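TRNA (cytosine(72)-C(5))-methyltransferase (Pyrococcus horikoshii, PDB 5ZVE) transfers a methyl group from S-adenosyl-L-methionine to the C5 position of cytosine 72 in several tRNAs. Local coordinates at residues His35-Val40 with Gly70-Arg75; Gln182-Met187 with His369-Phe374. All blocks are in the same frame, centred on the assembly; numbering follows the deposited sequence.

Contact 1: residues His35-Val40 with Gly70-Arg75; sequences HYYIRV and GLYFVR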
# COMPACT_ATOMS: atom_id res chain seq x y z
N HIS A 35 -0.79 9.76 -8.42
CA HIS A 35 -2.24 9.60 -8.39
C HIS A 35 -2.64 8.84 -7.13
O HIS A 35 -2.36 7.64 -6.99
CB HIS A 35 -2.75 8.88 -9.64
CG HIS A 35 -2.71 9.72 -10.88
ND1 HIS A 35 -3.18 9.27 -12.09
CD2 HIS A 35 -2.24 10.97 -11.10
CE1 HIS A 35 -3.02 10.21 -13.01
NE2 HIS A 35 -2.44 11.25 -12.43
N TYR A 36 -3.32 9.53 -6.22
CA TYR A 36 -3.69 8.95 -4.94
C TYR A 36 -5.10 8.38 -5.01
O TYR A 36 -6.08 9.13 -5.07
CB TYR A 36 -3.58 9.99 -3.83
CG TYR A 36 -3.80 9.44 -2.44
CD1 TYR A 36 -2.94 8.48 -1.91
CD2 TYR A 36 -4.87 9.86 -1.66
CE1 TYR A 36 -3.13 7.98 -0.64
CE2 TYR A 36 -5.07 9.36 -0.39
CZ TYR A 36 -4.20 8.42 0.12
OH TYR A 36 -4.40 7.92 1.38
N TYR A 37 -5.19 7.05 -5.01
CA TYR A 37 -6.45 6.35 -5.28
C TYR A 37 -7.22 6.00 -4.01
O TYR A 37 -6.64 5.77 -2.95
CB TYR A 37 -6.19 5.08 -6.08
CG TYR A 37 -6.17 5.26 -7.59
CD1 TYR A 37 -5.00 5.61 -8.25
CD2 TYR A 37 -7.33 5.08 -8.34
CE1 TYR A 37 -4.99 5.78 -9.63
CE2 TYR A 37 -7.32 5.25 -9.72
CZ TYR A 37 -6.15 5.60 -10.35
OH TYR A 37 -6.14 5.77 -11.72
N ILE A 38 -8.54 5.97 -4.13
CA ILE A 38 -9.41 5.45 -3.08
C ILE A 38 -10.41 4.51 -3.71
O ILE A 38 -10.71 4.61 -4.90
CB ILE A 38 -10.16 6.57 -2.34
CG1 ILE A 38 -11.12 7.29 -3.30
CG2 ILE A 38 -9.17 7.55 -1.71
CD1 ILE A 38 -11.94 8.38 -2.66
N ARG A 39 -10.94 3.58 -2.92
CA ARG A 39 -11.99 2.71 -3.43
C ARG A 39 -13.35 3.20 -2.98
O ARG A 39 -13.58 3.41 -1.80
CB ARG A 39 -11.78 1.26 -2.97
CG ARG A 39 -12.79 0.30 -3.59
CD ARG A 39 -12.61 -1.13 -3.11
NE ARG A 39 -13.15 -1.36 -1.77
CZ ARG A 39 -12.43 -1.68 -0.70
NH1 ARG A 39 -11.11 -1.82 -0.81
NH2 ARG A 39 -13.02 -1.86 0.47
N VAL A 40 -14.25 3.38 -3.93
CA VAL A 40 -15.64 3.68 -3.60
C VAL A 40 -16.29 2.44 -3.01
O VAL A 40 -16.32 1.38 -3.65
CB VAL A 40 -16.44 4.14 -4.83
CG1 VAL A 40 -17.86 4.49 -4.43
CG2 VAL A 40 -15.75 5.30 -5.51
N GLY A 70 -13.06 3.15 -8.85
CA GLY A 70 -11.84 3.90 -8.59
C GLY A 70 -11.94 5.41 -8.71
O GLY A 70 -12.45 5.94 -9.69
N LEU A 71 -11.43 6.11 -7.70
CA LEU A 71 -11.28 7.57 -7.74
C LEU A 71 -9.88 7.91 -7.32
O LEU A 71 -9.32 7.26 -6.44
CB LEU A 71 -12.29 8.28 -6.83
CG LEU A 71 -13.75 8.36 -7.25
CD1 LEU A 71 -14.59 8.94 -6.14
CD2 LEU A 71 -13.89 9.18 -8.51
N TYR A 72 -9.29 8.95 -7.92
CA TYR A 72 -7.96 9.34 -7.50
C TYR A 72 -7.81 10.86 -7.41
O TYR A 72 -8.54 11.62 -8.04
CB TYR A 72 -6.90 8.75 -8.44
CG TYR A 72 -6.89 9.31 -9.84
CD1 TYR A 72 -6.13 10.44 -10.15
CD2 TYR A 72 -7.62 8.72 -10.87
CE1 TYR A 72 -6.11 10.97 -11.42
CE2 TYR A 72 -7.61 9.24 -12.15
CZ TYR A 72 -6.86 10.37 -12.42
OH TYR A 72 -6.83 10.90 -13.69
N PHE A 73 -6.85 11.27 -6.60
CA PHE A 73 -6.53 12.68 -6.44
C PHE A 73 -5.14 12.94 -6.98
O PHE A 73 -4.23 12.13 -6.79
CB PHE A 73 -6.63 13.10 -4.97
CG PHE A 73 -7.95 12.79 -4.33
CD1 PHE A 73 -8.20 11.53 -3.80
CD2 PHE A 73 -8.95 13.75 -4.27
CE1 PHE A 73 -9.42 11.24 -3.22
CE2 PHE A 73 -10.17 13.47 -3.68
CZ PHE A 73 -10.41 12.21 -3.16
N VAL A 74 -4.98 14.06 -7.67
CA VAL A 74 -3.68 14.39 -8.24
C VAL A 74 -2.81 14.98 -7.14
O VAL A 74 -3.23 15.85 -6.38
CB VAL A 74 -3.80 15.36 -9.42
CG1 VAL A 74 -2.43 15.73 -9.95
CG2 VAL A 74 -4.65 14.74 -10.53
N ARG A 75 -1.57 14.51 -7.08
CA ARG A 75 -0.61 14.94 -6.07
C ARG A 75 -0.07 16.33 -6.38
O ARG A 75 0.06 16.71 -7.55
CB ARG A 75 0.52 13.92 -5.98
CG ARG A 75 1.67 14.31 -5.09
CD ARG A 75 2.90 14.55 -5.93
NE ARG A 75 3.78 13.39 -5.98
CZ ARG A 75 4.76 13.23 -6.86
NH1 ARG A 75 4.99 14.15 -7.79
NH2 ARG A 75 5.52 12.14 -6.81
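Tyr72 shares one face of the sheet with His35 and Tyr37 and touches each with a different part of its side chain. A chi1 of 69° sets Tyr72 CG between the backbone N and the carbonyl carbon, and from there the ring runs alongside both His35 and Tyr37, pointing the same way. Against His35 it forms an offset stack: centroids 4.2 Å apart, planes at 14°, with Tyr72 CE1 over the centre of the imidazole. Against Tyr37 the rings meet obliquely, and the closer fit is a CH-pi contact, Tyr72 CB standing 3.4 Å from the centroid of the Tyr37 ring almost on its normal. Replacing Tyr37 by an alanine would probably leave Tyr72 CB without the ring it covers and open a gap beside the Tyr72 ring. On the other face, Ile38 CD1 comes 3.9 Å from Phe73 CE1 while Ile38 CG1 packs on Leu71 CB, and Val40 CG2 meets Leu71 CD1. The antiparallel register is fixed by paired backbone bonds: Tyr36 N to Phe73 O (2.8 Å) and Phe73 N to Tyr36 O (2.7 Å), with Ile38 and Leu71 bonded likewise. Both segments belong to the ferredoxin-like domain; in their four-stranded antiparallel sheet strand 62-63 lies beside 70-74 and strand 179-181 beside 35-40, helix 47-56 covers Val40, Leu71 and Phe73, and helix 184-193 packs on Tyr37 through Leu184 and Met187.

Contact 2: residues Gln182-Met187 with His369-Phe374; sequences QGLPSM and HLTQGF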
# COMPACT_ATOMS: atom_id res chain seq x y z
N GLN A 182 -6.83 3.03 -1.06
CA GLN A 182 -6.26 1.80 -1.57
C GLN A 182 -5.66 2.06 -2.94
O GLN A 182 -6.26 2.77 -3.76
CB GLN A 182 -7.34 0.71 -1.65
CG GLN A 182 -6.82 -0.67 -2.01
CD GLN A 182 -7.93 -1.71 -2.09
OE1 GLN A 182 -9.03 -1.44 -2.57
NE2 GLN A 182 -7.64 -2.91 -1.60
N GLY A 183 -4.48 1.51 -3.21
CA GLY A 183 -3.80 1.76 -4.46
C GLY A 183 -4.48 1.10 -5.65
O GLY A 183 -5.22 0.13 -5.49
N LEU A 184 -4.24 1.65 -6.84
CA LEU A 184 -4.79 1.09 -8.08
C LEU A 184 -4.39 -0.38 -8.26
O LEU A 184 -5.26 -1.22 -8.48
CB LEU A 184 -4.36 1.94 -9.29
CG LEU A 184 -4.61 1.46 -10.72
CD1 LEU A 184 -6.05 1.09 -10.92
CD2 LEU A 184 -4.23 2.52 -11.73
N PRO A 185 -3.08 -0.72 -8.16
CA PRO A 185 -2.75 -2.14 -8.31
C PRO A 185 -3.48 -3.06 -7.32
O PRO A 185 -3.91 -4.15 -7.72
CB PRO A 185 -1.23 -2.18 -8.07
CG PRO A 185 -0.86 -0.84 -7.55
CD PRO A 185 -1.87 0.12 -8.03
N SER A 186 -3.63 -2.63 -6.07
CA SER A 186 -4.34 -3.45 -5.09
C SER A 186 -5.80 -3.68 -5.47
O SER A 186 -6.35 -4.76 -5.24
CB SER A 186 -4.26 -2.81 -3.70
OG SER A 186 -2.96 -2.96 -3.15
N MET A 187 -6.43 -2.66 -6.06
CA MET A 187 -7.81 -2.78 -6.51
C MET A 187 -7.95 -3.72 -7.71
O MET A 187 -8.88 -4.51 -7.78
CB MET A 187 -8.36 -1.40 -6.86
CG MET A 187 -8.67 -0.54 -5.66
SD MET A 187 -9.65 0.89 -6.16
CE MET A 187 -8.37 2.03 -6.67
N HIS A 369 3.53 3.80 -14.26
CA HIS A 369 2.10 3.76 -13.99
C HIS A 369 1.65 4.68 -12.86
O HIS A 369 0.46 4.72 -12.54
CB HIS A 369 1.67 2.33 -13.67
CG HIS A 369 2.22 1.32 -14.62
ND1 HIS A 369 3.12 0.34 -14.24
CD2 HIS A 369 2.02 1.13 -15.95
CE1 HIS A 369 3.44 -0.40 -15.28
NE2 HIS A 369 2.79 0.06 -16.34
N LEU A 370 2.60 5.39 -12.26
CA LEU A 370 2.29 6.41 -11.26
C LEU A 370 1.76 5.78 -9.98
O LEU A 370 1.07 6.42 -9.18
CB LEU A 370 1.28 7.42 -11.83
CG LEU A 370 1.79 8.59 -12.68
CD1 LEU A 370 2.90 8.18 -13.64
CD2 LEU A 370 0.62 9.21 -13.44
N THR A 371 2.10 4.51 -9.78
CA THR A 371 1.63 3.72 -8.65
C THR A 371 2.80 3.25 -7.80
O THR A 371 3.95 3.52 -8.11
CB THR A 371 0.84 2.48 -9.10
OG1 THR A 371 1.74 1.57 -9.75
CG2 THR A 371 -0.29 2.85 -10.04
N GLN A 372 2.50 2.53 -6.73
CA GLN A 372 3.52 1.77 -6.02
C GLN A 372 4.03 0.65 -6.91
O GLN A 372 3.33 0.21 -7.83
CB GLN A 372 2.97 1.22 -4.71
CG GLN A 372 2.77 2.31 -3.66
CD GLN A 372 2.27 1.79 -2.33
OE1 GLN A 372 2.62 2.32 -1.28
NE2 GLN A 372 1.43 0.76 -2.37
N GLY A 373 5.25 0.19 -6.65
CA GLY A 373 5.77 -0.99 -7.30
C GLY A 373 4.92 -2.16 -6.84
O GLY A 373 4.60 -2.27 -5.66
N PHE A 374 4.55 -3.04 -7.77
CA PHE A 374 3.56 -4.06 -7.45
C PHE A 374 3.66 -5.24 -8.39
O PHE A 374 4.28 -5.16 -9.45
CB PHE A 374 2.16 -3.45 -7.52
CG PHE A 374 1.19 -4.05 -6.54
CD1 PHE A 374 1.12 -3.58 -5.24
CD2 PHE A 374 0.33 -5.07 -6.93
CE1 PHE A 374 0.22 -4.12 -4.34
CE2 PHE A 374 -0.58 -5.61 -6.04
CZ PHE A 374 -0.63 -5.13 -4.74
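Pro185 CB rests on one face of the Phe374 ring, and these two residues contribute more than half of the surface buried here. The carbon stands 3.7 Å from the ring centroid, 27° off the normal, which meets the geometry of a CH-pi contact displaced toward the rim. Its nearest ring atom is Phe374 CG at 3.4 Å, so the pyrrolidine covers the root of the aromatic side chain more than its far end. That far end belongs to Ser186, whose OG lies 3.6 Å from Phe374 CZ; the backbone N of Ser186 stands over the same face as Pro185 CB. The hydroxyl's polar partner is elsewhere: Ser186 OG is hydrogen-bonded to NZ of Lys211, a residue of the S-adenosyl-L-methionine binding site. Gly183 is the N-cap of helix 184-193, and the Met187 N to Gly183 O bond belongs to the helix's first turn, so Pro185 lies in that turn. Segment 369-374 leads from helix 366-369 into strand 374-381 of the Rossmann-like methyltransferase sheet, with the side chain of Phe374 about 4 Å from that of Cys323, the predicted nucleophile. Thr371 supplies the third patch, meeting Pro185 tip to tip with CG2 3.7 Å from Pro185 CD. With chi1 at 67°, its OG1 lies between the backbone N and the carbonyl carbon and donates to Gln372 O over 2.8 Å. Phe364 of strand 361-364 also touches Pro185, Thr371 and Phe374, while Arg282 bonds Thr371 O through NH1 and Gln372 OE1 through its backbone N.

In the fold
Both contacts are partly buried, but contact 2 lies nearer the middle of the chain, its centre about 7 Å from the chain centre against about 13 Å for contact 1. Contact 1 joins two strands of one antiparallel sheet through backbone bonds and buries 597 Å²; contact 2 brings a helix start against a loop mainly by apolar and CH-pi packing, with no hydrogen bond between the two segments, and buries 259 Å². They adjoin each other, their centres about 10 Å apart: Arg39 NH1 probably bonds Gln182 OE1 at 2.8 Å, and Tyr37 CB lies 3.3 Å from Gln182 O. The ferredoxin-like sheet thus borders the helix whose Ser186 side chain is about 6 Å from the bound S-adenosyl-L-homocysteine.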